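Local coordinates for UDP-glucose:anthocyanidin 3-O-glucosyltransferase (Clitoria ternatea, PDB 4REL), which belongs to the plant UDP-glycosyltransferase family and adopts the two-domain GT-B fold, in which two parallel-sheet, Rossmann-like domains face each other, at residues S36-T42 against N58-I64; N137-S141 against D218-F222; A288-F294 against L399-V404. All blocks are in the same frame, centred on the assembly; numbering follows the deposited sequence.

In the fold
The three contacts follow one another along the chain and span the molecule. Interaction 1 pairs two strands at the edge of the seven-stranded parallel sheet; interaction 3 joins the end of one helix, and the F294 that follows it, to another helix of the six-stranded domain. Their centres are 46 Å apart, on opposite sides of the chain's centre. Interaction 2 is the most central, 30 Å from interaction 1 and 31 Å from interaction 3 between centres, and it alone reaches the bound KMP, through N137. The T42 side chain of interaction 1 is about 11 Å from KMP, too far for contact. None of the contacts touch: nearest atoms are about 14 Å apart between interactions 1 and 2.

Interaction 1: residues S36-T42 against N58-I64; sequences SFSFIGT and NIRVFTI. With ACT (acetate ion), chain G.
Start with the apolar side chains. I40 CG2 meets I64 CG2 at 3.6 Å. I40 CG1 is 4.4 Å from F62 CB on the same face, toward helix 89-104. On the other face F37 CB lies 4.1 Å from I59 CG1, toward helix 18-31. F37 and F62 are both chi1 m, while F39, chi1 t, swings its ring away from 58-64 to stack edge-to-face with F50. The two strands are extended and parallel, their axes 4.5 Å apart and twisted by -35°, with F37 beside I59, F39 beside V61 and G41 beside T63. This is a right-handed beta-alpha-beta crossover, as in Rossmann-like domains: strand 36-42, helix 43-50, then edge strand 59-64. The backbone bonds zigzag: F37 N to N58 O 2.8 Å, R60 N to F37 O 2.9 Å, F39 N to R60 O 2.9 Å, F62 N to F39 O 2.9 Å, G41 N to F62 O 3.0 Å, I64 N to G41 O 2.8 Å. Farther out, S38 OG bonds H6, and a water links it (2.9 Å) to R60 NH1 (2.9 Å). R60, extended as m, t, t, ends on an acetate, probably from the crystallisation liquor: NH1 to ACT O 2.8 Å, NH2 to ACT OXT 2.9 Å.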
loop_
_atom_site.group_PDB
_atom_site.type_symbol
_atom_site.label_atom_id
_atom_site.label_comp_id
_atom_site.label_asym_id
_atom_site.label_seq_id
_atom_site.Cartn_x
_atom_site.Cartn_y
_atom_site.Cartn_z
ATOM N N SER A 36 -21.975 -5.062 14.761
ATOM C CA SER A 36 -21.957 -5.823 13.513
ATOM C C SER A 36 -21.063 -5.139 12.503
ATOM O O SER A 36 -21.148 -3.923 12.331
ATOM C CB SER A 36 -23.360 -5.906 12.916
ATOM O OG SER A 36 -24.242 -6.567 13.817
ATOM N N PHE A 37 -20.231 -5.930 11.826
ATOM C CA PHE A 37 -19.377 -5.429 10.755
ATOM C C PHE A 37 -19.687 -6.205 9.480
ATOM O O PHE A 37 -19.550 -7.429 9.430
ATOM C CB PHE A 37 -17.895 -5.557 11.138
ATOM C CG PHE A 37 -17.498 -4.668 12.294
ATOM C CD1 PHE A 37 -16.911 -3.431 12.065
ATOM C CD2 PHE A 37 -17.761 -5.046 13.605
ATOM C CE1 PHE A 37 -16.556 -2.595 13.123
ATOM C CE2 PHE A 37 -17.416 -4.212 14.668
ATOM C CZ PHE A 37 -16.810 -2.988 14.425
ATOM N N SER A 38 -20.119 -5.484 8.452
ATOM C CA SER A 38 -20.551 -6.115 7.217
ATOM C C SER A 38 -19.587 -5.733 6.107
ATOM O O SER A 38 -19.557 -4.584 5.668
ATOM C CB SER A 38 -21.982 -5.689 6.876
ATOM O OG SER A 38 -22.922 -6.211 7.826
ATOM N N PHE A 39 -18.797 -6.707 5.670
ATOM C CA PHE A 39 -17.715 -6.493 4.708
ATOM C C PHE A 39 -18.242 -6.822 3.314
ATOM O O PHE A 39 -18.609 -7.960 3.026
ATOM C CB PHE A 39 -16.534 -7.403 5.077
ATOM C CG PHE A 39 -15.217 -6.976 4.499
ATOM C CD1 PHE A 39 -14.348 -6.186 5.235
ATOM C CD2 PHE A 39 -14.839 -7.377 3.227
ATOM C CE1 PHE A 39 -13.122 -5.796 4.720
ATOM C CE2 PHE A 39 -13.607 -6.991 2.699
ATOM C CZ PHE A 39 -12.755 -6.203 3.443
ATOM N N ILE A 40 -18.270 -5.821 2.444
ATOM C CA ILE A 40 -18.970 -5.941 1.172
ATOM C C ILE A 40 -17.957 -5.888 0.032
ATOM O O ILE A 40 -17.409 -4.829 -0.276
ATOM C CB ILE A 40 -19.999 -4.801 1.008
ATOM C CG1 ILE A 40 -21.009 -4.826 2.164
ATOM C CG2 ILE A 40 -20.709 -4.905 -0.337
ATOM C CD1 ILE A 40 -21.855 -3.544 2.283
ATOM N N GLY A 41 -17.701 -7.037 -0.585
ATOM C CA GLY A 41 -16.725 -7.113 -1.665
ATOM C C GLY A 41 -17.305 -7.770 -2.899
ATOM O O GLY A 41 -18.503 -8.052 -2.948
ATOM N N THR A 42 -16.462 -8.016 -3.899
ATOM C CA THR A 42 -16.892 -8.732 -5.094
ATOM C C THR A 42 -16.604 -10.212 -4.891
ATOM O O THR A 42 -15.948 -10.588 -3.916
ATOM C CB THR A 42 -16.124 -8.254 -6.327
ATOM O OG1 THR A 42 -14.719 -8.458 -6.110
ATOM C CG2 THR A 42 -16.365 -6.771 -6.565
ATOM N N ASN A 58 -18.847 -11.532 14.550
ATOM C CA ASN A 58 -19.489 -10.251 14.253
ATOM C C ASN A 58 -19.061 -9.614 12.921
ATOM O O ASN A 58 -19.443 -8.479 12.617
ATOM C CB ASN A 58 -19.358 -9.263 15.424
ATOM C CG ASN A 58 -17.917 -8.902 15.749
ATOM O OD1 ASN A 58 -16.994 -9.705 15.572
ATOM N ND2 ASN A 58 -17.720 -7.681 16.236
ATOM N N ILE A 59 -18.272 -10.350 12.135
ATOM C CA ILE A 59 -17.955 -9.943 10.768
ATOM C C ILE A 59 -18.684 -10.873 9.807
ATOM O O ILE A 59 -18.588 -12.104 9.917
ATOM C CB ILE A 59 -16.439 -9.990 10.464
ATOM C CG1 ILE A 59 -15.679 -9.032 11.385
ATOM C CG2 ILE A 59 -16.196 -9.645 9.004
ATOM C CD1 ILE A 59 -14.157 -9.044 11.181
ATOM N N ARG A 60 -19.438 -10.293 8.883
ATOM C CA ARG A 60 -20.158 -11.080 7.891
ATOM C C ARG A 60 -19.757 -10.570 6.528
ATOM O O ARG A 60 -19.528 -9.374 6.361
ATOM C CB ARG A 60 -21.666 -10.938 8.081
ATOM C CG ARG A 60 -22.157 -11.545 9.387
ATOM C CD ARG A 60 -23.578 -11.117 9.730
ATOM N NE ARG A 60 -23.962 -11.617 11.056
ATOM C CZ ARG A 60 -23.765 -10.956 12.195
ATOM N NH1 ARG A 60 -23.207 -9.755 12.180
ATOM N NH2 ARG A 60 -24.135 -11.494 13.353
ATOM N N VAL A 61 -19.690 -11.473 5.556
ATOM C CA VAL A 61 -19.185 -11.115 4.234
ATOM C C VAL A 61 -20.309 -11.146 3.209
ATOM O O VAL A 61 -21.089 -12.101 3.158
ATOM C CB VAL A 61 -18.056 -12.066 3.820
ATOM C CG1 VAL A 61 -17.597 -11.771 2.393
ATOM C CG2 VAL A 61 -16.892 -11.935 4.791
ATOM N N PHE A 62 -20.410 -10.083 2.412
ATOM C CA PHE A 62 -21.442 -9.996 1.383
ATOM C C PHE A 62 -20.823 -9.726 0.027
ATOM O O PHE A 62 -19.707 -9.205 -0.060
ATOM C CB PHE A 62 -22.474 -8.924 1.753
ATOM C CG PHE A 62 -23.103 -9.158 3.100
ATOM C CD1 PHE A 62 -24.133 -10.068 3.242
ATOM C CD2 PHE A 62 -22.630 -8.502 4.232
ATOM C CE1 PHE A 62 -24.691 -10.316 4.478
ATOM C CE2 PHE A 62 -23.191 -8.744 5.478
ATOM C CZ PHE A 62 -24.224 -9.649 5.601
ATOM N N THR A 63 -21.541 -10.095 -1.028
ATOM C CA THR A 63 -20.992 -10.013 -2.381
ATOM C C THR A 63 -21.804 -9.099 -3.296
ATOM O O THR A 63 -23.025 -9.235 -3.403
ATOM C CB THR A 63 -20.937 -11.403 -3.021
ATOM O OG1 THR A 63 -20.154 -12.281 -2.198
ATOM C CG2 THR A 63 -20.324 -11.338 -4.418
ATOM N N ILE A 64 -21.110 -8.185 -3.970
ATOM C CA ILE A 64 -21.728 -7.328 -4.984
ATOM C C ILE A 64 -21.052 -7.531 -6.345
ATOM O O ILE A 64 -20.039 -8.231 -6.450
ATOM C CB ILE A 64 -21.691 -5.843 -4.596
ATOM C CG1 ILE A 64 -20.248 -5.369 -4.404
ATOM C CG2 ILE A 64 -22.528 -5.595 -3.334
ATOM C CD1 ILE A 64 -20.118 -3.874 -4.086
HETATM C C ACT G . -22.888 -9.450 15.821
HETATM O O ACT G . -23.230 -8.849 14.778
HETATM O OXT ACT G . -22.859 -10.704 15.868
HETATM C CH3 ACT G . -22.646 -8.651 17.072
HETATM O O HOH W 1 -22.322 -8.066 10.015
#

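Interaction 2: residues N137-S141 against D218-F222; sequences NVSCS and DPPLF. With KMP (3,5,7-trihydroxy-2-(4-hydroxyphenyl)-4H-chromen-4-one), chain B.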
loop_
_atom_site.group_PDB
_atom_site.type_symbol
_atom_site.label_atom_id
_atom_site.label_comp_id
_atom_site.label_asym_id
_atom_site.label_seq_id
_atom_site.Cartn_x
_atom_site.Cartn_y
_atom_site.Cartn_z
ATOM N N ASN A 137 -2.719 3.864 1.000
ATOM C CA ASN A 137 -1.680 4.210 0.037
ATOM C C ASN A 137 -0.556 4.950 0.720
ATOM O O ASN A 137 -0.498 4.991 1.950
ATOM C CB ASN A 137 -2.310 5.045 -1.066
ATOM C CG ASN A 137 -3.701 4.555 -1.390
ATOM O OD1 ASN A 137 -4.703 5.250 -1.161
ATOM N ND2 ASN A 137 -3.777 3.312 -1.851
ATOM N N VAL A 138 0.357 5.512 -0.059
ATOM C CA VAL A 138 1.423 6.299 0.530
ATOM C C VAL A 138 0.784 7.480 1.247
ATOM O O VAL A 138 0.023 8.244 0.654
ATOM C CB VAL A 138 2.442 6.745 -0.538
ATOM C CG1 VAL A 138 3.578 7.538 0.104
ATOM C CG2 VAL A 138 2.992 5.515 -1.238
ATOM N N SER A 139 1.056 7.594 2.542
ATOM C CA SER A 139 0.428 8.622 3.368
ATOM C C SER A 139 0.579 10.014 2.752
ATOM O O SER A 139 -0.399 10.743 2.592
ATOM C CB SER A 139 1.035 8.606 4.776
ATOM O OG SER A 139 2.444 8.783 4.712
ATOM N N CYS A 140 1.804 10.358 2.364
ATOM C CA CYS A 140 2.100 11.686 1.822
ATOM C C CYS A 140 1.331 12.062 0.552
ATOM O O CYS A 140 1.129 13.245 0.276
ATOM C CB CYS A 140 3.615 11.866 1.614
ATOM S SG CYS A 140 4.532 11.867 3.172
ATOM N N SER A 141 0.877 11.073 -0.211
ATOM C CA SER A 141 0.216 11.389 -1.472
ATOM C C SER A 141 -1.143 12.052 -1.256
ATOM O O SER A 141 -1.696 12.625 -2.178
ATOM C CB SER A 141 0.102 10.151 -2.370
ATOM O OG SER A 141 -0.844 9.249 -1.852
ATOM N N ASP A 218 5.560 10.660 9.252
ATOM C CA ASP A 218 5.170 11.661 8.264
ATOM C C ASP A 218 5.711 13.021 8.684
ATOM O O ASP A 218 5.847 13.296 9.879
ATOM C CB ASP A 218 3.640 11.723 8.123
ATOM C CG ASP A 218 3.081 10.605 7.265
ATOM O OD1 ASP A 218 3.869 9.938 6.552
ATOM O OD2 ASP A 218 1.847 10.387 7.302
ATOM N N PRO A 219 6.026 13.886 7.705
ATOM C CA PRO A 219 6.495 15.227 8.069
ATOM C C PRO A 219 5.414 15.948 8.861
ATOM O O PRO A 219 4.257 15.954 8.427
ATOM C CB PRO A 219 6.697 15.904 6.718
ATOM C CG PRO A 219 6.940 14.758 5.758
ATOM C CD PRO A 219 6.046 13.661 6.249
ATOM N N PRO A 220 5.767 16.502 10.034
ATOM C CA PRO A 220 4.776 17.147 10.905
ATOM C C PRO A 220 3.973 18.251 10.203
ATOM O O PRO A 220 2.782 18.404 10.487
ATOM C CB PRO A 220 5.630 17.731 12.035
ATOM C CG PRO A 220 6.838 16.854 12.078
ATOM C CD PRO A 220 7.101 16.435 10.658
ATOM N N LEU A 221 4.602 19.003 9.299
ATOM C CA LEU A 221 3.875 20.028 8.541
ATOM C C LEU A 221 2.856 19.437 7.575
ATOM O O LEU A 221 1.785 20.008 7.373
ATOM C CB LEU A 221 4.838 20.938 7.771
ATOM C CG LEU A 221 5.156 22.271 8.437
ATOM C CD1 LEU A 221 5.798 22.058 9.798
ATOM C CD2 LEU A 221 6.050 23.112 7.534
ATOM N N PHE A 222 3.197 18.308 6.956
ATOM C CA PHE A 222 2.228 17.604 6.133
ATOM C C PHE A 222 1.034 17.184 6.988
ATOM O O PHE A 222 -0.119 17.312 6.562
ATOM C CB PHE A 222 2.853 16.382 5.438
ATOM C CG PHE A 222 1.850 15.340 5.048
ATOM C CD1 PHE A 222 1.092 15.479 3.896
ATOM C CD2 PHE A 222 1.654 14.214 5.844
ATOM C CE1 PHE A 222 0.141 14.503 3.549
ATOM C CE2 PHE A 222 0.720 13.253 5.501
ATOM C CZ PHE A 222 -0.037 13.400 4.354
HETATM C C1 KMP B . -2.201 6.844 -7.448
HETATM C C2 KMP B . -2.265 5.957 -6.387
HETATM C C3 KMP B . -2.671 4.560 -6.649
HETATM C C4 KMP B . -2.991 4.148 -8.031
HETATM C C5 KMP B . -2.902 5.112 -9.028
HETATM C C6 KMP B . -2.515 6.424 -8.739
HETATM C C9 KMP B . -2.754 3.567 -5.553
HETATM C C10 KMP B . -3.172 2.190 -5.905
HETATM C C11 KMP B . -3.480 1.876 -7.339
HETATM C C14 KMP B . -3.905 0.512 -7.784
HETATM C C15 KMP B . -4.301 -0.474 -6.883
HETATM C C16 KMP B . -4.686 -1.727 -7.333
HETATM C C17 KMP B . -4.674 -2.009 -8.690
HETATM C C18 KMP B . -4.283 -1.032 -9.597
HETATM C C19 KMP B . -3.903 0.224 -9.143
HETATM O O12 KMP B . -3.370 2.856 -8.308
HETATM O O13 KMP B . -2.481 3.893 -4.374
HETATM O O24 KMP B . -5.049 -3.244 -9.127
HETATM O O27 KMP B . -3.243 1.265 -4.909
HETATM O O29 KMP B . -2.446 7.325 -9.757
HETATM O O30 KMP B . -1.963 6.347 -5.117
#
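The striking feature here is C140, which sits on the F222 ring by backbone and sulfur together. Its CA lies over the ring face, 4.1 Å from the centroid in a CH-pi contact, and its SG makes a sulfur-aromatic contact at 4.7 Å from the same centroid. F222, in the first turn of helix 220-229, takes chi1 t and brings its CZ to 3.2 Å from S139 O; P219 CD meets C140 SG at 3.9 Å. Beside this packing, S139 OG donates a short 2.6 Å hydrogen bond to D218 OD1. The loop that follows strand 131-135 thus packs through S139 and C140 on the start of helix 220-229, while N137 faces the pocket, its ND2 2.9 Å from O13 of KMP. D367, another pocket residue, accepts a hydrogen bond from V138 N. D218 is buried, yet both its carboxylate oxygens are satisfied, OD1 by S139 and OD2 by Y235 OH, so its polar end can be buried beside C140 and the F222 ring.

Interaction 3: residues A288-F294 against L399-V404; sequences ALEESGF and LNLILV
Build F294 first, because it has the largest contact area of the two segments (113 Å²). Helix 288-292 and helix 399-403 cross at -59°, with their axes 12.1 Å apart at closest approach; the nearest CA atoms, S292 and L399, are still 7.5 Å apart. The first helix stops at G293, whose phi is positive (77/-2), and F294 follows extended (-79/152) with chi1 m and chi2 -58°. This places the ring against L399, N400, L403 and V404. L403, m then t, puts CD1 over one ring face, 3.9 Å from the centroid in a CH-pi contact. L399 CB is 3.9 Å from F294 CE2, V404 CG1 (chi1 m) is 3.7 Å from F294 CE1, and N400 OD1 lies near the ring plane, 3.4 Å from F294 CZ. L399 is also m, t: its CD1 reaches back to L289 CD2 at 4.2 Å and S292 CB at 4.0 Å. S292, chi1 p, folds its OG onto L289 O (2.8 Å) and receives F294 N at 3.2 Å, an ST turn at the helix end, just before F294. Both helices belong to the Rossmann-like domain with the six-stranded parallel sheet, L289 touching strand 296-299 and L403 touching strand 337-342. N400 ND2, bonded to V396 O, also gives 2.9 Å to a water that donates to S292 O at 3.0 Å. With no hydrogen bond between the segments, the direct contact is mainly apolar, centred on the F294 ring and extended by L399 against L289 and S292, and the polar link passes through water.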
loop_
_atom_site.group_PDB
_atom_site.type_symbol
_atom_site.label_atom_id
_atom_site.label_comp_id
_atom_site.label_asym_id
_atom_site.label_seq_id
_atom_site.Cartn_x
_atom_site.Cartn_y
_atom_site.Cartn_z
ATOM N N ALA A 288 22.828 -7.676 -12.928
ATOM C CA ALA A 288 23.407 -6.913 -11.820
ATOM C C ALA A 288 23.538 -7.787 -10.584
ATOM O O ALA A 288 24.551 -7.750 -9.896
ATOM C CB ALA A 288 22.569 -5.690 -11.507
ATOM N N LEU A 289 22.510 -8.573 -10.299
ATOM C CA LEU A 289 22.570 -9.459 -9.141
ATOM C C LEU A 289 23.730 -10.434 -9.283
ATOM O O LEU A 289 24.525 -10.599 -8.357
ATOM C CB LEU A 289 21.249 -10.214 -8.960
ATOM C CG LEU A 289 20.095 -9.429 -8.340
ATOM C CD1 LEU A 289 18.828 -10.289 -8.309
ATOM C CD2 LEU A 289 20.441 -8.949 -6.938
ATOM N N GLU A 290 23.848 -11.058 -10.452
ATOM C CA GLU A 290 24.928 -12.019 -10.670
ATOM C C GLU A 290 26.296 -11.348 -10.577
ATOM O O GLU A 290 27.200 -11.849 -9.912
ATOM C CB GLU A 290 24.790 -12.725 -12.029
ATOM C CG GLU A 290 25.923 -13.707 -12.291
ATOM C CD GLU A 290 25.673 -14.613 -13.477
ATOM O OE1 GLU A 290 24.658 -14.429 -14.186
ATOM O OE2 GLU A 290 26.497 -15.530 -13.695
ATOM N N GLU A 291 26.443 -10.212 -11.248
ATOM C CA GLU A 291 27.733 -9.537 -11.285
ATOM C C GLU A 291 28.131 -9.013 -9.905
ATOM O O GLU A 291 29.313 -8.985 -9.572
ATOM C CB GLU A 291 27.725 -8.406 -12.319
ATOM C CG GLU A 291 29.056 -8.207 -13.026
ATOM C CD GLU A 291 29.715 -6.885 -12.679
ATOM O OE1 GLU A 291 29.019 -5.847 -12.694
ATOM O OE2 GLU A 291 30.932 -6.886 -12.389
ATOM N N SER A 292 27.142 -8.632 -9.098
ATOM C CA SER A 292 27.403 -8.042 -7.785
ATOM C C SER A 292 28.081 -9.016 -6.838
ATOM O O SER A 292 28.839 -8.601 -5.962
ATOM C CB SER A 292 26.117 -7.503 -7.147
ATOM O OG SER A 292 25.341 -8.544 -6.578
ATOM N N GLY A 293 27.801 -10.308 -7.014
ATOM C CA GLY A 293 28.341 -11.334 -6.139
ATOM C C GLY A 293 27.645 -11.444 -4.791
ATOM O O GLY A 293 27.995 -12.311 -3.986
ATOM N N PHE A 294 26.665 -10.578 -4.534
ATOM C CA PHE A 294 26.004 -10.567 -3.228
ATOM C C PHE A 294 24.991 -11.691 -3.159
ATOM O O PHE A 294 24.434 -12.093 -4.184
ATOM C CB PHE A 294 25.276 -9.239 -2.976
ATOM C CG PHE A 294 26.181 -8.036 -2.903
ATOM C CD1 PHE A 294 27.208 -7.977 -1.975
ATOM C CD2 PHE A 294 25.974 -6.950 -3.743
ATOM C CE1 PHE A 294 28.034 -6.860 -1.899
ATOM C CE2 PHE A 294 26.793 -5.832 -3.675
ATOM C CZ PHE A 294 27.824 -5.788 -2.749
ATOM N N LEU A 399 23.526 -1.413 -5.132
ATOM C CA LEU A 399 23.689 -2.561 -4.240
ATOM C C LEU A 399 24.939 -2.390 -3.395
ATOM O O LEU A 399 24.913 -2.630 -2.190
ATOM C CB LEU A 399 23.763 -3.869 -5.037
ATOM C CG LEU A 399 22.446 -4.370 -5.634
ATOM C CD1 LEU A 399 22.694 -5.443 -6.689
ATOM C CD2 LEU A 399 21.598 -4.939 -4.523
ATOM N N ASN A 400 26.035 -1.952 -4.014
ATOM C CA ASN A 400 27.265 -1.758 -3.251
ATOM C C ASN A 400 27.157 -0.644 -2.223
ATOM O O ASN A 400 27.634 -0.782 -1.093
ATOM C CB ASN A 400 28.452 -1.504 -4.182
ATOM C CG ASN A 400 29.057 -2.788 -4.705
ATOM O OD1 ASN A 400 29.898 -3.405 -4.047
ATOM N ND2 ASN A 400 28.638 -3.197 -5.893
ATOM N N LEU A 401 26.529 0.454 -2.627
ATOM C CA LEU A 401 26.356 1.611 -1.758
ATOM C C LEU A 401 25.681 1.217 -0.454
ATOM O O LEU A 401 26.211 1.484 0.627
ATOM C CB LEU A 401 25.536 2.691 -2.464
ATOM C CG LEU A 401 25.145 3.887 -1.594
ATOM C CD1 LEU A 401 26.398 4.624 -1.155
ATOM C CD2 LEU A 401 24.222 4.817 -2.353
ATOM N N ILE A 402 24.529 0.558 -0.559
ATOM C CA ILE A 402 23.743 0.207 0.623
ATOM C C ILE A 402 24.327 -0.975 1.407
ATOM O O ILE A 402 24.394 -0.936 2.635
ATOM C CB ILE A 402 22.287 -0.118 0.245
ATOM C CG1 ILE A 402 21.635 1.060 -0.502
ATOM C CG2 ILE A 402 21.478 -0.521 1.478
ATOM C CD1 ILE A 402 21.573 2.356 0.286
ATOM N N LEU A 403 24.746 -2.030 0.716
ATOM C CA LEU A 403 25.175 -3.242 1.422
ATOM C C LEU A 403 26.555 -3.167 2.079
ATOM O O LEU A 403 26.736 -3.697 3.172
ATOM C CB LEU A 403 25.121 -4.466 0.509
ATOM C CG LEU A 403 23.718 -4.995 0.242
ATOM C CD1 LEU A 403 23.775 -6.089 -0.832
ATOM C CD2 LEU A 403 23.119 -5.536 1.537
ATOM N N VAL A 404 27.526 -2.540 1.415
ATOM C CA VAL A 404 28.917 -2.657 1.873
ATOM C C VAL A 404 29.720 -1.357 2.031
ATOM O O VAL A 404 30.615 -1.297 2.866
ATOM C CB VAL A 404 29.752 -3.654 0.997
ATOM C CG1 VAL A 404 29.180 -5.057 1.066
ATOM C CG2 VAL A 404 29.840 -3.177 -0.441
HETATM O O HOH W 2 29.741 -5.803 -6.484
#